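Local coordinates for L-tyrosine isonitrile synthase (Pseudomonas aeruginosa, PDB 3E59), which builds the isonitrile group of paerucumarin onto L-tyrosine, taking the isonitrile carbon from C2 of ribulose 5-phosphate, at residues S80-S91 against Y133-I144. Numbering follows the deposited sequence.
Sequences SRPDMAERLSLS and YQDALRLMIEEI
Pro82 lies over one face of the Tyr133 ring in a CH-pi contact, its CG 4.1 Å from the ring centroid, while Ser80 O and Glu86 OE2 both sit at the ring's edge, in its plane. The phenol OH of Tyr133 donates to the anti lone pair of Glu86 OE2 across 2.6 Å, with the carboxylate turned 64° from the ring. A bend at chi2 folds the Glu86 chain back toward the start of its own helix, where OE1, met from above the carboxylate plane, takes the N-H of Asp83 in a nearly straight bond. Asp83 OD1 in turn receives Ala85 N, completing a capping box. With Lys70 also paired to OE1, the buried carboxylate of Glu86 is held through both oxygens, which fixes its rotation.

The second flat group, the guanidinium of Arg87, has Met140 CE over one face, 3.5 Å from NH2. Nearly coplanar with it, the Glu143 carboxylate comes in at the edge and offers a single oxygen, OE2, to both NH1 (2.7 Å) and NH2 (2.8 Å) in a bent, end-on salt bridge on the more solvent-exposed side. Beneath these polar links, Met140 runs out with CG anti to the backbone N (chi1 -173°), then turns at chi3 to lay its CE 3.8 Å from Pro82 CB. Leu90 fits as a knob between Leu137, Met140, Ile141 and Ile144, its CD1 3.8 Å from Leu137 CD1.

The axes of segments 84-91 and 133-144 pass 10.0 Å apart at -55°. Helix 127-144 rests through Ile141 on edge strand 149-151 of the parallel sheet, whereas Met84, Ala85 and Leu88 turn helix 84-103 toward strands 292-295 and 313-318 of the mixed sheet, so that the pair connects the edge of the parallel sheet to the mixed sheet.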
loop_
_atom_site.group_PDB
_atom_site.type_symbol
_atom_site.label_atom_id
_atom_site.label_comp_id
_atom_site.label_asym_id
_atom_site.label_seq_id
_atom_site.Cartn_x
_atom_site.Cartn_y
_atom_site.Cartn_z
ATOM N N SER A 80 7.779 -15.594 2.771
ATOM C CA SER A 80 8.338 -14.254 2.657
ATOM C C SER A 80 8.286 -13.691 1.232
ATOM O O SER A 80 8.489 -12.499 1.012
ATOM C CB SER A 80 9.778 -14.240 3.180
ATOM O OG SER A 80 10.644 -14.921 2.294
ATOM N N ARG A 81 8.008 -14.542 0.262
ATOM C CA ARG A 81 7.991 -14.093 -1.125
ATOM C C ARG A 81 6.591 -13.628 -1.545
ATOM O O ARG A 81 5.599 -14.053 -0.956
ATOM C CB ARG A 81 8.529 -15.191 -2.050
ATOM C CG ARG A 81 7.729 -16.476 -2.021
ATOM C CD ARG A 81 8.465 -17.612 -2.708
ATOM N NE ARG A 81 7.823 -18.889 -2.410
ATOM C CZ ARG A 81 8.380 -19.875 -1.719
ATOM N NH1 ARG A 81 9.623 -19.768 -1.270
ATOM N NH2 ARG A 81 7.698 -20.988 -1.501
ATOM N N PRO A 82 6.511 -12.757 -2.566
ATOM C CA PRO A 82 5.212 -12.426 -3.168
ATOM C C PRO A 82 4.462 -13.689 -3.628
ATOM O O PRO A 82 5.088 -14.637 -4.109
ATOM C CB PRO A 82 5.585 -11.576 -4.384
ATOM C CG PRO A 82 6.954 -11.117 -4.167
ATOM C CD PRO A 82 7.631 -12.060 -3.222
ATOM N N ASP A 83 3.135 -13.706 -3.474
ATOM C CA ASP A 83 2.346 -14.876 -3.879
ATOM C C ASP A 83 1.084 -14.470 -4.645
ATOM O O ASP A 83 1.024 -13.362 -5.214
ATOM C CB ASP A 83 2.060 -15.817 -2.680
ATOM C CG ASP A 83 1.247 -15.154 -1.561
ATOM O OD1 ASP A 83 0.430 -14.253 -1.809
ATOM O OD2 ASP A 83 1.419 -15.554 -0.403
ATOM N N MET A 84 0.089 -15.354 -4.676
ATOM C CA MET A 84 -1.165 -15.071 -5.403
ATOM C C MET A 84 -1.851 -13.751 -4.971
ATOM O O MET A 84 -2.457 -13.052 -5.782
ATOM C CB MET A 84 -2.119 -16.272 -5.302
ATOM C CG MET A 84 -3.360 -16.170 -6.183
ATOM S SD MET A 84 -3.032 -16.240 -7.953
ATOM C CE MET A 84 -2.879 -18.002 -8.178
ATOM N N ALA A 85 -1.713 -13.382 -3.705
ATOM C CA ALA A 85 -2.240 -12.094 -3.248
ATOM C C ALA A 85 -1.562 -10.898 -3.950
ATOM O O ALA A 85 -2.250 -10.016 -4.470
ATOM C CB ALA A 85 -2.139 -11.980 -1.732
ATOM N N GLU A 86 -0.226 -10.866 -3.980
ATOM C CA GLU A 86 0.486 -9.841 -4.764
ATOM C C GLU A 86 0.145 -9.923 -6.245
ATOM O O GLU A 86 -0.075 -8.887 -6.893
ATOM C CB GLU A 86 2.002 -9.957 -4.622
ATOM C CG GLU A 86 2.589 -9.293 -3.399
ATOM C CD GLU A 86 2.499 -10.164 -2.168
ATOM O OE1 GLU A 86 1.910 -11.263 -2.236
ATOM O OE2 GLU A 86 3.037 -9.757 -1.134
ATOM N N ARG A 87 0.097 -11.151 -6.771
ATOM C CA ARG A 87 -0.065 -11.383 -8.208
ATOM C C ARG A 87 -1.367 -10.810 -8.728
ATOM O O ARG A 87 -1.380 -10.077 -9.721
ATOM C CB ARG A 87 0.036 -12.868 -8.558
ATOM C CG ARG A 87 -0.205 -13.152 -10.056
ATOM C CD ARG A 87 0.013 -14.616 -10.395
ATOM N NE ARG A 87 1.215 -15.168 -9.765
ATOM C CZ ARG A 87 2.423 -15.194 -10.330
ATOM N NH1 ARG A 87 2.614 -14.689 -11.546
ATOM N NH2 ARG A 87 3.446 -15.732 -9.677
ATOM N N LEU A 88 -2.461 -11.127 -8.047
ATOM C CA LEU A 88 -3.773 -10.621 -8.452
ATOM C C LEU A 88 -3.916 -9.121 -8.215
ATOM O O LEU A 88 -4.620 -8.445 -8.958
ATOM C CB LEU A 88 -4.878 -11.389 -7.739
ATOM C CG LEU A 88 -5.039 -12.846 -8.178
ATOM C CD1 LEU A 88 -5.918 -13.554 -7.198
ATOM C CD2 LEU A 88 -5.628 -12.924 -9.594
ATOM N N SER A 89 -3.259 -8.605 -7.178
ATOM C CA SER A 89 -3.270 -7.165 -6.926
ATOM C C SER A 89 -2.547 -6.394 -8.033
ATOM O O SER A 89 -3.049 -5.365 -8.521
ATOM C CB SER A 89 -2.664 -6.834 -5.562
ATOM O OG SER A 89 -3.410 -7.441 -4.530
ATOM N N LEU A 90 -1.368 -6.880 -8.422
ATOM C CA LEU A 90 -0.593 -6.225 -9.484
ATOM C C LEU A 90 -1.286 -6.333 -10.837
ATOM O O LEU A 90 -1.214 -5.414 -11.664
ATOM C CB LEU A 90 0.822 -6.797 -9.570
ATOM C CG LEU A 90 1.755 -6.522 -8.376
ATOM C CD1 LEU A 90 2.903 -7.531 -8.348
ATOM C CD2 LEU A 90 2.255 -5.071 -8.412
ATOM N N SER A 91 -1.952 -7.464 -11.065
ATOM C CA SER A 91 -2.686 -7.664 -12.306
ATOM C C SER A 91 -3.881 -6.705 -12.358
ATOM O O SER A 91 -4.175 -6.108 -13.403
ATOM C CB SER A 91 -3.119 -9.124 -12.429
ATOM O OG SER A 91 -3.844 -9.316 -13.624
ATOM N N TYR A 133 12.352 -9.578 -1.934
ATOM C CA TYR A 133 10.960 -9.248 -2.234
ATOM C C TYR A 133 10.844 -8.296 -3.427
ATOM O O TYR A 133 9.974 -8.486 -4.290
ATOM C CB TYR A 133 10.264 -8.661 -1.004
ATOM C CG TYR A 133 8.773 -8.440 -1.161
ATOM C CD1 TYR A 133 8.273 -7.215 -1.618
ATOM C CD2 TYR A 133 7.857 -9.451 -0.840
ATOM C CE1 TYR A 133 6.902 -6.998 -1.755
ATOM C CE2 TYR A 133 6.481 -9.249 -0.978
ATOM C CZ TYR A 133 6.015 -8.021 -1.440
ATOM O OH TYR A 133 4.666 -7.809 -1.564
ATOM N N GLN A 134 11.711 -7.279 -3.442
ATOM C CA GLN A 134 11.810 -6.315 -4.542
ATOM C C GLN A 134 12.027 -7.021 -5.880
ATOM O O GLN A 134 11.304 -6.776 -6.848
ATOM C CB GLN A 134 12.948 -5.314 -4.287
ATOM C CG GLN A 134 12.573 -4.121 -3.392
ATOM C CD GLN A 134 13.722 -3.136 -3.160
ATOM O OE1 GLN A 134 13.708 -2.372 -2.196
ATOM N NE2 GLN A 134 14.718 -3.153 -4.040
ATOM N N ASP A 135 13.022 -7.907 -5.907
ATOM C CA ASP A 135 13.433 -8.634 -7.112
ATOM C C ASP A 135 12.328 -9.568 -7.583
ATOM O O ASP A 135 12.071 -9.678 -8.782
ATOM C CB ASP A 135 14.727 -9.441 -6.858
ATOM C CG ASP A 135 15.943 -8.558 -6.583
ATOM O OD1 ASP A 135 15.915 -7.354 -6.915
ATOM O OD2 ASP A 135 16.940 -9.078 -6.026
ATOM N N ALA A 136 11.687 -10.234 -6.629
ATOM C CA ALA A 136 10.609 -11.174 -6.920
ATOM C C ALA A 136 9.331 -10.465 -7.396
ATOM O O ALA A 136 8.610 -10.991 -8.247
ATOM C CB ALA A 136 10.325 -12.045 -5.703
ATOM N N LEU A 137 9.066 -9.273 -6.859
ATOM C CA LEU A 137 7.915 -8.469 -7.290
ATOM C C LEU A 137 8.036 -8.016 -8.748
ATOM O O LEU A 137 7.074 -8.144 -9.515
ATOM C CB LEU A 137 7.715 -7.248 -6.388
ATOM C CG LEU A 137 6.305 -6.652 -6.405
ATOM C CD1 LEU A 137 5.395 -7.427 -5.454
ATOM C CD2 LEU A 137 6.320 -5.176 -6.043
ATOM N N ARG A 138 9.209 -7.482 -9.110
ATOM C CA ARG A 138 9.544 -7.115 -10.495
ATOM C C ARG A 138 9.375 -8.288 -11.460
ATOM O O ARG A 138 8.849 -8.127 -12.559
ATOM C CB ARG A 138 10.982 -6.594 -10.592
ATOM C CG ARG A 138 11.169 -5.150 -10.133
ATOM C CD ARG A 138 12.621 -4.697 -10.316
ATOM N NE ARG A 138 12.862 -3.330 -9.836
ATOM C CZ ARG A 138 12.921 -2.249 -10.618
ATOM N NH1 ARG A 138 12.757 -2.359 -11.933
ATOM N NH2 ARG A 138 13.152 -1.049 -10.089
ATOM N N LEU A 139 9.847 -9.457 -11.036
ATOM C CA LEU A 139 9.763 -10.675 -11.824
ATOM C C LEU A 139 8.294 -11.056 -12.014
ATOM O O LEU A 139 7.893 -11.504 -13.082
ATOM C CB LEU A 139 10.548 -11.793 -11.123
ATOM C CG LEU A 139 11.304 -12.850 -11.929
ATOM C CD1 LEU A 139 11.996 -12.279 -13.177
ATOM C CD2 LEU A 139 12.317 -13.546 -11.026
ATOM N N MET A 140 7.496 -10.843 -10.970
ATOM C CA MET A 140 6.062 -11.108 -11.019
ATOM C C MET A 140 5.363 -10.166 -12.004
ATOM O O MET A 140 4.465 -10.578 -12.733
ATOM C CB MET A 140 5.454 -10.975 -9.623
ATOM C CG MET A 140 4.001 -11.381 -9.530
ATOM S SD MET A 140 3.439 -11.446 -7.818
ATOM C CE MET A 140 3.910 -13.125 -7.385
ATOM N N ILE A 141 5.788 -8.905 -12.021
ATOM C CA ILE A 141 5.266 -7.937 -12.977
ATOM C C ILE A 141 5.491 -8.414 -14.421
ATOM O O ILE A 141 4.568 -8.373 -15.238
ATOM C CB ILE A 141 5.840 -6.504 -12.730
ATOM C CG1 ILE A 141 5.273 -5.934 -11.421
ATOM C CG2 ILE A 141 5.498 -5.564 -13.897
ATOM C CD1 ILE A 141 5.933 -4.652 -10.930
ATOM N N GLU A 142 6.698 -8.896 -14.714
ATOM C CA GLU A 142 7.030 -9.415 -16.041
ATOM C C GLU A 142 6.190 -10.619 -16.452
ATOM O O GLU A 142 5.725 -10.683 -17.591
ATOM C CB GLU A 142 8.519 -9.762 -16.160
ATOM C CG GLU A 142 9.472 -8.600 -15.919
ATOM C CD GLU A 142 9.415 -7.542 -17.009
ATOM O OE1 GLU A 142 10.067 -7.743 -18.062
ATOM O OE2 GLU A 142 8.735 -6.505 -16.804
ATOM N N GLU A 143 5.988 -11.568 -15.541
ATOM C CA GLU A 143 5.270 -12.788 -15.905
ATOM C C GLU A 143 3.737 -12.671 -16.018
ATOM O O GLU A 143 3.102 -13.476 -16.695
ATOM C CB GLU A 143 5.697 -13.964 -15.039
ATOM C CG GLU A 143 5.090 -14.058 -13.700
ATOM C CD GLU A 143 5.768 -15.131 -12.866
ATOM O OE1 GLU A 143 6.971 -15.399 -13.085
ATOM O OE2 GLU A 143 5.102 -15.702 -11.986
ATOM N N ILE A 144 3.148 -11.669 -15.375
ATOM C CA ILE A 144 1.741 -11.389 -15.618
ATOM C C ILE A 144 1.575 -10.613 -16.918
ATOM O O ILE A 144 0.479 -10.567 -17.458
ATOM C CB ILE A 144 1.016 -10.673 -14.428
ATOM C CG1 ILE A 144 1.463 -9.214 -14.271
ATOM C CG2 ILE A 144 1.173 -11.465 -13.128
ATOM C CD1 ILE A 144 0.875 -8.506 -13.023
#